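Local coordinates for enoyl-CoA hydratase/isomerase family protein (Pseudomonas syringae pv. tomato, PDB 3OT6) that probably acts on acyl-CoA thioesters as a hydratase or isomerase of the crotonase-like family, though its specific reaction is unknown, at residues 15-20 against 47-52. Residues are numbered along the deposited sequence; the frame is centred on the assembly and turned at random.
Sequences GVATLT and DRAIVI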
ATOM      1  N   GLY A  15      16.483   4.934  13.270  1.00 33.08           N
ATOM      2  CA  GLY A  15      16.450   4.018  12.099  1.00 32.41           C
ATOM      3  C   GLY A  15      15.087   3.562  11.549  1.00 31.94           C
ATOM      4  O   GLY A  15      15.017   2.617  10.758  1.00 32.07           O
ATOM      5  N   VAL A  16      14.007   4.219  11.992  1.00 31.12           N
ATOM      6  CA  VAL A  16      12.677   4.044  11.434  1.00 28.87           C
ATOM      7  C   VAL A  16      12.218   5.327  10.791  1.00 29.21           C
ATOM      8  O   VAL A  16      12.181   6.358  11.468  1.00 29.39           O
ATOM      9  CB  VAL A  16      11.676   3.640  12.510  1.00 29.15           C
ATOM     10  CG1 VAL A  16      10.287   3.558  11.905  1.00 25.92           C
ATOM     11  CG2 VAL A  16      12.085   2.251  13.202  1.00 27.37           C
ATOM     12  N   ALA A  17      11.862   5.284   9.500  1.00 28.29           N
ATOM     13  CA  ALA A  17      11.306   6.462   8.810  1.00 27.51           C
ATOM     14  C   ALA A  17       9.784   6.299   8.704  1.00 28.59           C
ATOM     15  O   ALA A  17       9.294   5.379   8.015  1.00 30.24           O
ATOM     16  CB  ALA A  17      11.930   6.639   7.421  1.00 26.04           C
ATOM     17  N   THR A  18       9.035   7.148   9.415  1.00 28.58           N
ATOM     18  CA  THR A  18       7.590   7.164   9.355  1.00 28.03           C
ATOM     19  C   THR A  18       7.200   8.076   8.213  1.00 27.95           C
ATOM     20  O   THR A  18       7.607   9.253   8.200  1.00 27.63           O
ATOM     21  CB  THR A  18       6.962   7.654  10.642  1.00 27.92           C
ATOM     22  OG1 THR A  18       7.361   6.813  11.727  1.00 29.11           O
ATOM     23  CG2 THR A  18       5.459   7.568  10.546  1.00 29.00           C
ATOM     24  N   LEU A  19       6.455   7.510   7.238  1.00 27.51           N
ATOM     25  CA  LEU A  19       5.828   8.243   6.102  1.00 26.29           C
ATOM     26  C   LEU A  19       4.355   8.386   6.399  1.00 26.76           C
ATOM     27  O   LEU A  19       3.612   7.384   6.491  1.00 26.79           O
ATOM     28  CB  LEU A  19       6.084   7.522   4.791  1.00 25.90           C
ATOM     29  CG  LEU A  19       7.518   7.698   4.187  1.00 26.32           C
ATOM     30  CD1 LEU A  19       8.664   7.305   5.133  1.00 27.19           C
ATOM     31  CD2 LEU A  19       7.696   6.995   2.893  1.00 21.22           C
ATOM     32  N   THR A  20       3.931   9.621   6.667  1.00 26.92           N
ATOM     33  CA  THR A  20       2.551   9.839   7.100  1.00 27.24           C
ATOM     34  C   THR A  20       1.803  10.457   5.947  1.00 28.41           C
ATOM     35  O   THR A  20       2.188  11.540   5.486  1.00 30.05           O
ATOM     36  CB  THR A  20       2.443  10.740   8.299  1.00 26.95           C
ATOM     37  OG1 THR A  20       3.197  10.171   9.381  1.00 27.84           O
ATOM     38  CG2 THR A  20       0.992  10.833   8.727  1.00 25.35           C
ATOM     39  N   ASP A  47      18.620   7.158   4.001  1.00 29.21           N
ATOM     40  CA  ASP A  47      18.822   6.929   5.449  1.00 28.31           C
ATOM     41  C   ASP A  47      18.820   5.464   5.832  1.00 28.25           C
ATOM     42  O   ASP A  47      18.847   5.136   7.009  1.00 28.09           O
ATOM     43  CB  ASP A  47      17.763   7.627   6.313  1.00 27.52           C
ATOM     44  CG  ASP A  47      17.765   9.128   6.130  1.00 29.72           C
ATOM     45  OD1 ASP A  47      18.845   9.712   5.866  1.00 28.66           O
ATOM     46  OD2 ASP A  47      16.684   9.743   6.229  1.00 31.63           O
ATOM     47  N   ARG A  48      18.797   4.576   4.842  1.00 27.82           N
ATOM     48  CA  ARG A  48      18.793   3.117   5.087  1.00 26.85           C
ATOM     49  C   ARG A  48      17.801   2.683   6.133  1.00 25.69           C
ATOM     50  O   ARG A  48      18.091   1.761   6.900  1.00 25.80           O
ATOM     51  CB  ARG A  48      20.163   2.579   5.468  1.00 26.95           C
ATOM     52  CG  ARG A  48      21.315   3.235   4.725  1.00 29.52           C
ATOM     53  CD  ARG A  48      22.590   2.459   5.060  1.00 32.65           C
ATOM     54  NE  ARG A  48      22.944   1.698   3.881  1.00 38.44           N
ATOM     55  CZ  ARG A  48      22.940   0.375   3.795  1.00 38.27           C
ATOM     56  NH1 ARG A  48      22.664  -0.414   4.836  1.00 32.12           N
ATOM     57  NH2 ARG A  48      23.222  -0.144   2.617  1.00 41.96           N
ATOM     58  N   ALA A  49      16.614   3.286   6.132  1.00 24.33           N
ATOM     59  CA  ALA A  49      15.737   3.117   7.275  1.00 24.03           C
ATOM     60  C   ALA A  49      14.688   1.998   7.086  1.00 23.40           C
ATOM     61  O   ALA A  49      14.222   1.765   5.966  1.00 23.79           O
ATOM     62  CB  ALA A  49      15.046   4.476   7.590  1.00 23.59           C
ATOM     63  N   ILE A  50      14.310   1.335   8.168  1.00 21.67           N
ATOM     64  CA  ILE A  50      13.068   0.641   8.172  1.00 22.97           C
ATOM     65  C   ILE A  50      11.896   1.649   7.957  1.00 23.92           C
ATOM     66  O   ILE A  50      11.845   2.705   8.618  1.00 24.82           O
ATOM     67  CB  ILE A  50      12.912  -0.164   9.451  1.00 22.90           C
ATOM     68  CG1 ILE A  50      13.942  -1.295   9.412  1.00 22.40           C
ATOM     69  CG2 ILE A  50      11.496  -0.802   9.483  1.00 20.62           C
ATOM     70  CD1 ILE A  50      14.198  -1.961  10.750  1.00 25.44           C
ATOM     71  N   VAL A  51      11.007   1.374   6.992  1.00 23.06           N
ATOM     72  CA  VAL A  51       9.961   2.359   6.632  1.00 20.93           C
ATOM     73  C   VAL A  51       8.670   1.916   7.269  1.00 21.40           C
ATOM     74  O   VAL A  51       8.374   0.715   7.307  1.00 20.30           O
ATOM     75  CB  VAL A  51       9.728   2.460   5.102  1.00 21.85           C
ATOM     76  CG1 VAL A  51       8.451   3.265   4.815  1.00 18.62           C
ATOM     77  CG2 VAL A  51      10.973   3.118   4.353  1.00 18.41           C
ATOM     78  N   ILE A  52       7.960   2.875   7.872  1.00 21.51           N
ATOM     79  CA  ILE A  52       6.557   2.707   8.359  1.00 21.10           C
ATOM     80  C   ILE A  52       5.648   3.687   7.570  1.00 20.66           C
ATOM     81  O   ILE A  52       5.796   4.885   7.719  1.00 20.41           O
ATOM     82  CB  ILE A  52       6.394   3.060   9.822  1.00 20.12           C
ATOM     83  CG1 ILE A  52       7.117   2.091  10.711  1.00 18.98           C
ATOM     84  CG2 ILE A  52       4.920   2.906  10.232  1.00 22.94           C
ATOM     85  CD1 ILE A  52       6.871   2.398  12.262  1.00 14.89           C
TER
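Val16 carries CG1 anti to its backbone N (chi1 176°) and Ile52 holds CG1 anti to its own carbonyl carbon and CD1 anti to CA, which extends the branch to Val16; the two branches meet slantwise, Val16 CG1 lying 3.6 Å from Ile52 CD1. The residues are not bridge partners: Val16 pairs with Ile50 and Thr18 with Ile52 on this face, making the methyl contact a diagonal one. On the reverse face, Ala17 CB touches Ala49 CB at 3.8 Å, and Leu19 CD1 approaches Val51 CG1 more loosely, at 4.1 Å.

The backbone bonds alternate as parallel pairing requires. Ile50 N reaches Gly15 O on a bent path (133° at the hydrogen), whereas Ile52 N donates to Ala17 O at 2.8 Å and 172°. In return, Ala17 N binds Ile50 O at 2.7 Å and Leu19 N binds Ile52 O. Ile50 O also receives a CA-H contact from Val16 CA at 3.2 Å.

Strands 16-21 and 50-54, linked through helix 31-46, form a beta-alpha-beta unit of the crotonase-like fold. Helix 186-197 packs on the Val16, Ile50 and Ile52 face, Tyr10 meets Ala17 and Leu19 on the other, and strands 8-13 and 97-100 flank the pair.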